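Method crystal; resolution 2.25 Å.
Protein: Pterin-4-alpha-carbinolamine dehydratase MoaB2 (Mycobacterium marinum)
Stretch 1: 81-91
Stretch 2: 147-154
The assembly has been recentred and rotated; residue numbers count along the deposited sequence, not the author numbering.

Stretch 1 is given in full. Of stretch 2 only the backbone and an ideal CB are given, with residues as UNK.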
# COMPACT_ATOMS: atom_id res chain seq x y z
N ALA C 81 -3.41 26.45 -22.90
CA ALA C 81 -3.60 26.91 -21.53
C ALA C 81 -2.37 26.57 -20.67
O ALA C 81 -1.94 27.37 -19.84
CB ALA C 81 -4.85 26.31 -20.93
N LEU C 82 -1.79 25.39 -20.89
CA LEU C 82 -0.63 24.97 -20.12
C LEU C 82 0.61 25.75 -20.47
O LEU C 82 1.37 26.11 -19.56
CB LEU C 82 -0.35 23.47 -20.27
CG LEU C 82 -1.47 22.52 -19.86
CD1 LEU C 82 -1.14 21.11 -20.37
CD2 LEU C 82 -1.68 22.55 -18.35
N ASN C 83 0.82 26.01 -21.77
CA ASN C 83 1.99 26.75 -22.24
C ASN C 83 2.00 28.18 -21.69
O ASN C 83 3.04 28.69 -21.25
CB ASN C 83 2.07 26.78 -23.77
CG ASN C 83 2.78 25.55 -24.38
OD1 ASN C 83 3.62 24.91 -23.74
ND2 ASN C 83 2.46 25.25 -25.64
N THR C 84 0.83 28.81 -21.71
CA THR C 84 0.65 30.16 -21.17
C THR C 84 1.05 30.20 -19.68
O THR C 84 1.82 31.08 -19.27
CB THR C 84 -0.81 30.64 -21.37
OG1 THR C 84 -1.05 30.73 -22.77
CG2 THR C 84 -1.06 32.00 -20.74
N ALA C 85 0.58 29.22 -18.90
CA ALA C 85 0.96 29.14 -17.49
C ALA C 85 2.47 28.95 -17.31
O ALA C 85 3.09 29.63 -16.48
CB ALA C 85 0.19 28.07 -16.77
N VAL C 86 3.06 28.05 -18.10
CA VAL C 86 4.51 27.83 -18.03
C VAL C 86 5.28 29.12 -18.36
O VAL C 86 6.15 29.55 -17.57
CB VAL C 86 4.95 26.66 -18.94
CG1 VAL C 86 6.48 26.57 -19.02
CG2 VAL C 86 4.34 25.33 -18.42
N ILE C 87 4.92 29.76 -19.48
CA ILE C 87 5.58 30.99 -19.90
C ILE C 87 5.41 32.06 -18.83
O ILE C 87 6.31 32.89 -18.65
CB ILE C 87 5.08 31.47 -21.30
CG1 ILE C 87 5.54 30.49 -22.40
CG2 ILE C 87 5.53 32.93 -21.62
CD1 ILE C 87 4.87 30.72 -23.79
N GLY C 88 4.28 32.03 -18.12
CA GLY C 88 3.96 33.00 -17.08
C GLY C 88 4.70 32.84 -15.76
O GLY C 88 4.56 33.68 -14.88
N GLY C 89 5.46 31.76 -15.60
CA GLY C 89 6.23 31.52 -14.37
C GLY C 89 5.46 30.95 -13.18
O GLY C 89 5.91 31.06 -12.04
N VAL C 90 4.29 30.36 -13.43
CA VAL C 90 3.47 29.72 -12.41
C VAL C 90 4.26 28.52 -11.85
O VAL C 90 4.94 27.82 -12.63
CB VAL C 90 2.15 29.21 -13.06
CG1 VAL C 90 1.34 28.38 -12.11
CG2 VAL C 90 1.32 30.41 -13.62
N ASP C 91 4.21 28.27 -10.54
CA ASP C 91 4.98 27.15 -9.97
C ASP C 91 4.29 25.79 -10.11
O ASP C 91 4.97 24.77 -10.32
CB ASP C 91 5.36 27.39 -8.50
CG ASP C 91 6.14 28.66 -8.31
OD1 ASP C 91 7.34 28.75 -8.74
OD2 ASP C 91 5.55 29.58 -7.72
N UNK C 147 7.61 18.20 -15.05
CA UNK C 147 8.13 19.56 -15.09
C UNK C 147 8.23 20.06 -16.51
O UNK C 147 8.72 19.36 -17.41
CB UNK C 147 9.50 19.63 -14.41
N UNK C 148 7.71 21.28 -16.71
CA UNK C 148 7.84 22.02 -17.94
C UNK C 148 8.45 23.38 -17.58
O UNK C 148 7.87 24.14 -16.81
CB UNK C 148 6.49 22.17 -18.65
N UNK C 149 9.64 23.66 -18.13
CA UNK C 149 10.47 24.78 -17.68
C UNK C 149 10.70 24.74 -16.18
O UNK C 149 11.34 23.84 -15.68
CB UNK C 149 9.82 26.11 -18.07
N UNK C 150 10.14 25.69 -15.44
CA UNK C 150 10.21 25.65 -13.98
C UNK C 150 8.84 25.39 -13.33
O UNK C 150 8.66 25.60 -12.13
CB UNK C 150 10.79 26.97 -13.46
N UNK C 151 7.90 24.89 -14.12
CA UNK C 151 6.55 24.67 -13.66
C UNK C 151 6.23 23.21 -13.47
O UNK C 151 6.40 22.41 -14.40
CB UNK C 151 5.56 25.29 -14.64
N UNK C 152 5.75 22.87 -12.28
CA UNK C 152 5.20 21.53 -12.01
C UNK C 152 3.74 21.46 -12.50
O UNK C 152 2.94 22.31 -12.15
CB UNK C 152 5.28 21.20 -10.52
N UNK C 153 3.42 20.46 -13.32
CA UNK C 153 2.06 20.28 -13.87
C UNK C 153 1.57 18.89 -13.46
O UNK C 153 2.27 17.91 -13.67
CB UNK C 153 2.04 20.44 -15.39
N UNK C 154 0.38 18.83 -12.90
CA UNK C 154 -0.22 17.57 -12.43
C UNK C 154 -1.63 17.45 -13.00
O UNK C 154 -2.40 18.39 -12.88
CB UNK C 154 -0.25 17.51 -10.90

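Stretch 2 is a hairpin whose second strand runs nearly antiparallel to helix 81-87, the axes 9.2 Å apart at closest approach. At position 147 the ideal CB has nothing of stretch 1 within reach; the extended backbone suits beta-branched residues. The residue is Val 147.

Position 148 points its CA-to-CB bond toward the helix, and the ideal CB already lies 3.8 Å from Val 86 CG2. Space this close suits a small side chain, such as alanine, serine or cysteine. The residue is Ser 148, whose OG comes 3.7 Å from Val 86 CG2; the hydroxyl finds its hydrogen bond elsewhere in the structure. Its backbone pairs with 151 in both directions, closing a type II' turn.

At 149 phi is 53° and psi -113°, the first corner of that turn, and positive phi by itself favours glycine. An ideal CB would also stand 3.5 Å from Val 86 CG1. Both point to Gly 149. Position 150, the second corner, directs its CB sideways, with no atom of stretch 1 within 5.5 Å. Small polar residues such as serine, asparagine or threonine would suit such a turn; it is Ser 150.

Position 151 is the most demanding. Its CB points toward stretch 1, tight against Val 90 O at 3.3 Å and 4.0 Å from Val 86 CG2. A short side chain is called for, and the carbonyl oxygen invites a donor: serine or threonine could serve. The residue is Thr 151. Its OG1 donates to Val 90 O at 2.6 Å, just beyond the Schellman motif that ends the helix with Gly 89 at positive phi. A water donates to Thr 151 OG1 (2.7 Å) and to Val 86 O (3.2 Å), and accepts from Ser 150 N (3.0 Å), tying the turn to the end of the helix.

At 152 the backbone does the work: its N donates to Asp 91 O at 2.8 Å, a bond open to any residue except proline. The CB points sideways and passes 3.6 Å from Asp 91 O, and stretch 1 sets little beyond that; an aliphatic side chain is reasonable, and Leu 152 is found.

Position 153 points toward the helix again, its ideal CB 5.2 Å from Leu 82 CD2, leaving room for a medium apolar group such as valine, isoleucine or leucine. Val 153 fills it, with CG1 packed 4.1 Å from Leu 82 CD2. Position 154 is out of reach; it is Val 154, again beta-branched.

Stretch 2 (147-154) VSGSTLVV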
# COMPACT_ATOMS: atom_id res chain seq x y z
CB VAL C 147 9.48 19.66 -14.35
CG1 VAL C 147 10.01 21.07 -14.43
CG2 VAL C 147 9.30 19.30 -12.88
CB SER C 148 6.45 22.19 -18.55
OG SER C 148 6.55 22.77 -19.82
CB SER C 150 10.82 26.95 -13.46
OG SER C 150 12.18 27.01 -13.84
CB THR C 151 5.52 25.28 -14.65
OG1 THR C 151 5.76 26.70 -14.77
CG2 THR C 151 4.09 25.04 -14.16
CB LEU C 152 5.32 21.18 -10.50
CG LEU C 152 4.61 19.89 -10.01
CD1 LEU C 152 5.16 18.57 -10.64
CD2 LEU C 152 4.62 19.82 -8.47
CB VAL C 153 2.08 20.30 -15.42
CG1 VAL C 153 0.67 20.05 -16.03
CG2 VAL C 153 2.72 21.61 -15.94
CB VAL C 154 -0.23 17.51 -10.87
CG1 VAL C 154 -0.89 16.20 -10.36
CG2 VAL C 154 1.24 17.64 -10.34
O HOH W 1 8.07 27.82 -15.74
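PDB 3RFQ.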